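Local atomic coordinates of allantoicase (Saccharomyces cerevisiae, PDB entry 1O59), a protein that hydrolyses allantoate to (S)-ureidoglycolate and urea, a step of allantoin degradation that lets yeast use purines as secondary nitrogen sources. Residues 207-221 with 261-273. Numbering follows the deposited sequence. Where two conformers were deposited one is given.
Sequences IIDLAYVCNGAVALK and VIQLGRESSFIEK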
loop_
_atom_site.group_PDB
_atom_site.type_symbol
_atom_site.label_atom_id
_atom_site.label_comp_id
_atom_site.label_asym_id
_atom_site.label_seq_id
_atom_site.Cartn_x
_atom_site.Cartn_y
_atom_site.Cartn_z
ATOM N N ILE A 207 -10.181 -4.837 -21.810
ATOM C CA ILE A 207 -9.688 -3.639 -21.145
ATOM C C ILE A 207 -9.692 -3.735 -19.625
ATOM O O ILE A 207 -10.595 -4.298 -19.021
ATOM C CB ILE A 207 -10.403 -2.317 -21.621
ATOM C CG1 ILE A 207 -11.867 -2.240 -21.147
ATOM C CG2 ILE A 207 -10.323 -2.152 -23.142
ATOM C CD1 ILE A 207 -12.283 -0.793 -20.673
ATOM N N ILE A 208 -8.645 -3.166 -19.038
ATOM C CA ILE A 208 -8.441 -3.150 -17.610
ATOM C C ILE A 208 -8.036 -1.741 -17.178
ATOM O O ILE A 208 -7.723 -0.876 -18.008
ATOM C CB ILE A 208 -7.336 -4.198 -17.198
ATOM C CG1 ILE A 208 -5.982 -3.901 -17.868
ATOM C CG2 ILE A 208 -7.763 -5.621 -17.573
ATOM C CD1 ILE A 208 -4.822 -4.587 -17.218
ATOM N N ASP A 209 -8.046 -1.522 -15.875
ATOM C CA ASP A 209 -7.458 -0.323 -15.320
ATOM C C ASP A 209 -5.953 -0.565 -15.126
ATOM O O ASP A 209 -5.509 -1.184 -14.157
ATOM C CB ASP A 209 -8.141 0.080 -14.003
ATOM C CG ASP A 209 -7.667 1.420 -13.488
ATOM O OD1 ASP A 209 -6.702 1.991 -14.044
ATOM O OD2 ASP A 209 -8.190 1.970 -12.507
ATOM N N LEU A 210 -5.184 -0.046 -16.072
ATOM C CA LEU A 210 -3.753 -0.228 -16.092
ATOM C C LEU A 210 -3.104 0.442 -14.908
ATOM O O LEU A 210 -1.986 0.099 -14.556
ATOM C CB LEU A 210 -3.158 0.345 -17.388
ATOM C CG LEU A 210 -3.659 -0.338 -18.662
ATOM C CD1 LEU A 210 -3.271 0.453 -19.880
ATOM C CD2 LEU A 210 -3.153 -1.785 -18.750
ATOM N N ALA A 211 -3.809 1.391 -14.298
ATOM C CA ALA A 211 -3.296 2.124 -13.144
ATOM C C ALA A 211 -3.785 1.599 -11.795
ATOM O O ALA A 211 -3.442 2.150 -10.743
ATOM C CB ALA A 211 -3.664 3.576 -13.293
ATOM N N TYR A 212 -4.574 0.535 -11.804
ATOM C CA TYR A 212 -5.106 -0.021 -10.556
ATOM C C TYR A 212 -4.044 -0.820 -9.787
ATOM O O TYR A 212 -3.264 -1.580 -10.373
ATOM C CB TYR A 212 -6.279 -0.937 -10.912
ATOM C CG TYR A 212 -7.181 -1.410 -9.820
ATOM C CD1 TYR A 212 -7.548 -0.586 -8.762
ATOM C CD2 TYR A 212 -7.750 -2.685 -9.895
ATOM C CE1 TYR A 212 -8.459 -1.037 -7.793
ATOM C CE2 TYR A 212 -8.633 -3.141 -8.946
ATOM C CZ TYR A 212 -8.997 -2.311 -7.900
ATOM O OH TYR A 212 -9.864 -2.786 -6.945
ATOM N N VAL A 213 -4.073 -0.703 -8.472
ATOM C CA VAL A 213 -3.090 -1.337 -7.654
ATOM C C VAL A 213 -3.120 -2.864 -7.787
ATOM O O VAL A 213 -2.051 -3.515 -7.780
ATOM C CB VAL A 213 -3.180 -0.881 -6.144
ATOM C CG1 VAL A 213 -4.483 -1.307 -5.464
ATOM C CG2 VAL A 213 -1.960 -1.417 -5.358
ATOM N N CYS A 214 -4.323 -3.424 -7.918
ATOM C CA CYS A 214 -4.471 -4.859 -8.061
ATOM C C CYS A 214 -4.036 -5.373 -9.415
ATOM O O CYS A 214 -3.985 -6.576 -9.623
ATOM C CB CYS A 214 -5.917 -5.274 -7.886
ATOM S SG CYS A 214 -6.632 -4.763 -6.325
ATOM N N ASN A 215 -3.753 -4.465 -10.336
ATOM C CA ASN A 215 -3.225 -4.860 -11.617
ATOM C C ASN A 215 -1.718 -4.634 -11.742
ATOM O O ASN A 215 -1.177 -4.703 -12.819
ATOM C CB ASN A 215 -3.996 -4.136 -12.740
ATOM C CG ASN A 215 -5.397 -4.678 -12.929
ATOM O OD1 ASN A 215 -5.655 -5.847 -12.650
ATOM N ND2 ASN A 215 -6.304 -3.832 -13.410
ATOM N N GLY A 216 -1.058 -4.369 -10.624
ATOM C CA GLY A 216 0.391 -4.193 -10.591
ATOM C C GLY A 216 0.858 -2.762 -10.761
ATOM O O GLY A 216 2.038 -2.536 -10.961
ATOM N N ALA A 217 -0.051 -1.791 -10.715
ATOM C CA ALA A 217 0.335 -0.394 -10.803
ATOM C C ALA A 217 0.843 0.068 -9.443
ATOM O O ALA A 217 0.380 -0.400 -8.407
ATOM C CB ALA A 217 -0.824 0.446 -11.224
ATOM N N VAL A 218 1.798 0.993 -9.468
ATOM C CA VAL A 218 2.480 1.465 -8.275
ATOM C C VAL A 218 2.860 2.960 -8.435
ATOM O O VAL A 218 3.337 3.389 -9.480
ATOM C CB VAL A 218 3.708 0.545 -7.938
ATOM C CG1 VAL A 218 4.788 0.719 -8.919
ATOM C CG2 VAL A 218 4.262 0.828 -6.574
ATOM N N ALA A 219 2.589 3.751 -7.394
ATOM C CA ALA A 219 2.946 5.161 -7.372
ATOM C C ALA A 219 4.432 5.280 -7.040
ATOM O O ALA A 219 4.888 4.787 -6.018
ATOM C CB ALA A 219 2.101 5.901 -6.339
ATOM N N LEU A 220 5.172 5.943 -7.910
ATOM C CA LEU A 220 6.613 5.955 -7.833
ATOM C C LEU A 220 7.229 7.200 -7.233
ATOM O O LEU A 220 8.174 7.084 -6.463
ATOM C CB LEU A 220 7.224 5.729 -9.230
ATOM C CG LEU A 220 7.206 4.266 -9.673
ATOM C CD1 LEU A 220 7.985 4.145 -10.942
ATOM C CD2 LEU A 220 7.770 3.313 -8.605
ATOM N N LYS A 221 6.753 8.372 -7.630
ATOM C CA LYS A 221 7.408 9.640 -7.303
ATOM C C LYS A 221 6.366 10.717 -7.235
ATOM O O LYS A 221 5.357 10.644 -7.912
ATOM C CB LYS A 221 8.480 10.010 -8.336
ATOM C CG LYS A 221 9.807 9.298 -8.094
ATOM C CD LYS A 221 11.078 10.142 -8.400
ATOM C CE LYS A 221 12.343 9.492 -7.710
ATOM N NZ LYS A 221 13.641 10.290 -7.757
ATOM N N VAL A 261 3.922 10.511 -10.337
ATOM C CA VAL A 261 4.250 9.538 -11.381
ATOM C C VAL A 261 3.795 8.133 -10.997
ATOM O O VAL A 261 4.091 7.624 -9.911
ATOM C CB VAL A 261 5.740 9.481 -11.696
ATOM C CG1 VAL A 261 6.013 8.411 -12.741
ATOM C CG2 VAL A 261 6.243 10.826 -12.203
ATOM N N ILE A 262 3.093 7.496 -11.940
ATOM C CA ILE A 262 2.576 6.163 -11.715
ATOM C C ILE A 262 3.105 5.182 -12.744
ATOM O O ILE A 262 2.994 5.425 -13.931
ATOM C CB ILE A 262 1.053 6.235 -11.678
ATOM C CG1 ILE A 262 0.634 6.908 -10.358
ATOM C CG2 ILE A 262 0.418 4.841 -11.770
ATOM C CD1 ILE A 262 -0.361 7.966 -10.592
ATOM N N GLN A 263 3.735 4.100 -12.276
ATOM C CA GLN A 263 4.042 2.995 -13.151
ATOM C C GLN A 263 2.792 2.148 -13.303
ATOM O O GLN A 263 2.225 1.685 -12.315
ATOM C CB GLN A 263 5.170 2.136 -12.600
ATOM C CG GLN A 263 5.613 1.055 -13.571
ATOM C CD GLN A 263 7.000 0.535 -13.307
ATOM O OE1 GLN A 263 7.882 1.275 -12.958
ATOM N NE2 GLN A 263 7.191 -0.730 -13.501
ATOM N N LEU A 264 2.377 1.971 -14.551
ATOM C CA LEU A 264 1.241 1.148 -14.910
ATOM C C LEU A 264 1.572 -0.317 -14.700
ATOM O O LEU A 264 2.743 -0.711 -14.687
ATOM C CB LEU A 264 0.871 1.372 -16.377
ATOM C CG LEU A 264 0.514 2.805 -16.824
ATOM C CD1 LEU A 264 0.136 2.843 -18.334
ATOM C CD2 LEU A 264 -0.608 3.390 -15.965
ATOM N N GLY A 265 0.527 -1.130 -14.542
ATOM C CA GLY A 265 0.687 -2.551 -14.270
ATOM C C GLY A 265 1.306 -3.301 -15.423
ATOM O O GLY A 265 1.829 -4.394 -15.239
ATOM N N ARG A 266 1.259 -2.676 -16.594
ATOM C CA ARG A 266 1.680 -3.224 -17.876
ATOM C C ARG A 266 2.039 -2.024 -18.763
ATOM O O ARG A 266 1.479 -0.951 -18.612
ATOM C CB ARG A 266 0.467 -3.887 -18.521
ATOM C CG ARG A 266 0.655 -5.225 -19.038
ATOM C CD ARG A 266 -0.003 -5.485 -20.393
ATOM N NE ARG A 266 -1.458 -5.282 -20.589
ATOM C CZ ARG A 266 -2.446 -6.072 -20.131
ATOM N NH1 ARG A 266 -2.217 -7.078 -19.288
ATOM N NH2 ARG A 266 -3.694 -5.805 -20.493
ATOM N N GLU A 267 2.908 -2.204 -19.738
ATOM C CA GLU A 267 3.018 -1.222 -20.832
ATOM C C GLU A 267 1.725 -1.262 -21.680
ATOM O O GLU A 267 1.297 -2.320 -22.137
ATOM C CB GLU A 267 4.257 -1.520 -21.689
ATOM C CG GLU A 267 4.409 -0.658 -22.940
ATOM C CD GLU A 267 5.463 -1.193 -23.882
ATOM O OE1 GLU A 267 6.561 -1.487 -23.357
ATOM O OE2 GLU A 267 5.194 -1.337 -25.116
ATOM N N SER A 268 1.107 -0.098 -21.872
ATOM C CA SER A 268 -0.098 0.025 -22.693
ATOM C C SER A 268 0.175 -0.241 -24.181
ATOM O O SER A 268 1.309 -0.112 -24.657
ATOM C CB SER A 268 -0.692 1.427 -22.558
ATOM O OG SER A 268 -0.029 2.356 -23.411
ATOM N N SER A 269 -0.878 -0.646 -24.886
ATOM C CA SER A 269 -0.930 -0.623 -26.350
ATOM C C SER A 269 -2.045 0.316 -26.816
ATOM O O SER A 269 -1.981 0.883 -27.900
ATOM C CB SER A 269 -1.201 -2.017 -26.876
ATOM O OG SER A 269 -0.622 -2.985 -26.019
ATOM N N PHE A 270 -3.069 0.459 -25.983
ATOM C CA PHE A 270 -4.182 1.349 -26.229
ATOM C C PHE A 270 -4.631 1.972 -24.923
ATOM O O PHE A 270 -4.646 1.298 -23.891
ATOM C CB PHE A 270 -5.329 0.540 -26.800
ATOM C CG PHE A 270 -6.508 1.364 -27.231
ATOM C CD1 PHE A 270 -6.434 2.165 -28.375
ATOM C CD2 PHE A 270 -7.711 1.297 -26.531
ATOM C CE1 PHE A 270 -7.541 2.905 -28.802
ATOM C CE2 PHE A 270 -8.820 2.026 -26.945
ATOM C CZ PHE A 270 -8.741 2.833 -28.086
ATOM N N ILE A 271 -4.990 3.253 -24.969
ATOM C CA ILE A 271 -5.685 3.906 -23.839
ATOM C C ILE A 271 -7.058 4.396 -24.246
ATOM O O ILE A 271 -7.196 5.254 -25.101
ATOM C CB ILE A 271 -4.876 5.063 -23.251
ATOM C CG1 ILE A 271 -3.623 4.518 -22.568
ATOM C CG2 ILE A 271 -5.715 5.816 -22.222
ATOM C CD1 ILE A 271 -2.633 5.578 -22.206
ATOM N N GLU A 272 -8.063 3.842 -23.592
ATOM C CA GLU A 272 -9.455 4.134 -23.888
ATOM C C GLU A 272 -9.941 5.430 -23.228
ATOM O O GLU A 272 -10.626 6.242 -23.827
ATOM C CB GLU A 272 -10.303 2.976 -23.363
ATOM C CG GLU A 272 -11.383 2.524 -24.324
ATOM C CD GLU A 272 -12.746 3.077 -23.987
ATOM O OE1 GLU A 272 -13.199 2.866 -22.812
ATOM O OE2 GLU A 272 -13.344 3.693 -24.929
ATOM N N LYS A 273 -9.556 5.602 -21.970
ATOM C CA LYS A 273 -10.294 6.428 -21.046
ATOM C C LYS A 273 -9.417 6.690 -19.836
ATOM O O LYS A 273 -8.864 5.757 -19.247
ATOM C CB LYS A 273 -11.537 5.654 -20.604
ATOM C CG LYS A 273 -12.751 6.486 -20.333
ATOM C CD LYS A 273 -13.682 5.772 -19.316
ATOM C CE LYS A 273 -14.400 4.499 -19.827
ATOM N NZ LYS A 273 -14.460 3.421 -18.762
#
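V218 to K221 pair with V261 to Q263 as the antiparallel edge of a five-stranded sheet in the second allantoicase repeat, and the loops leading into and out of these strands pack on each other. V218 and Q263 form a hydrogen-bonded pair, with V218 N to Q263 O at 3.0 Å and the return bond from Q263 N to V218 O bent to 142°. Beyond the non-hydrogen-bonded pair A219/I262, a classic bulge sets both L220 and K221 against V261: L220 N reaches V261 O at 2.8 Å.

On the face shared by V218 and Q263, V218 CG1 lies alongside Q263 CB. The L220 side chain crosses that of Q263 obliquely, its CD1 in van der Waals contact 3.5 Å from Q263 OE1, whose hydrogen-bond partner is K33 NZ.

Where one strand begins and the other ends, G265, lacking a side chain, leaves room for N215 O, 3.2 Å from G265 CA. An almost straight bond (172°) runs from G265 N to L210 O. L210 CG, anti to its carbonyl carbon (chi1 -62°), sends CD1 to S268 CB and CD2 to R266 CB, while I208 CD1 lies over one guanidinium face of R266, whose NE salt-bridges the C-terminal carboxylate of Y355.

Strand 258-263 continues the sheet to 336-342, whereas 208-209 and 270-277 both pair with 346-354 in the neighbouring antiparallel sheet.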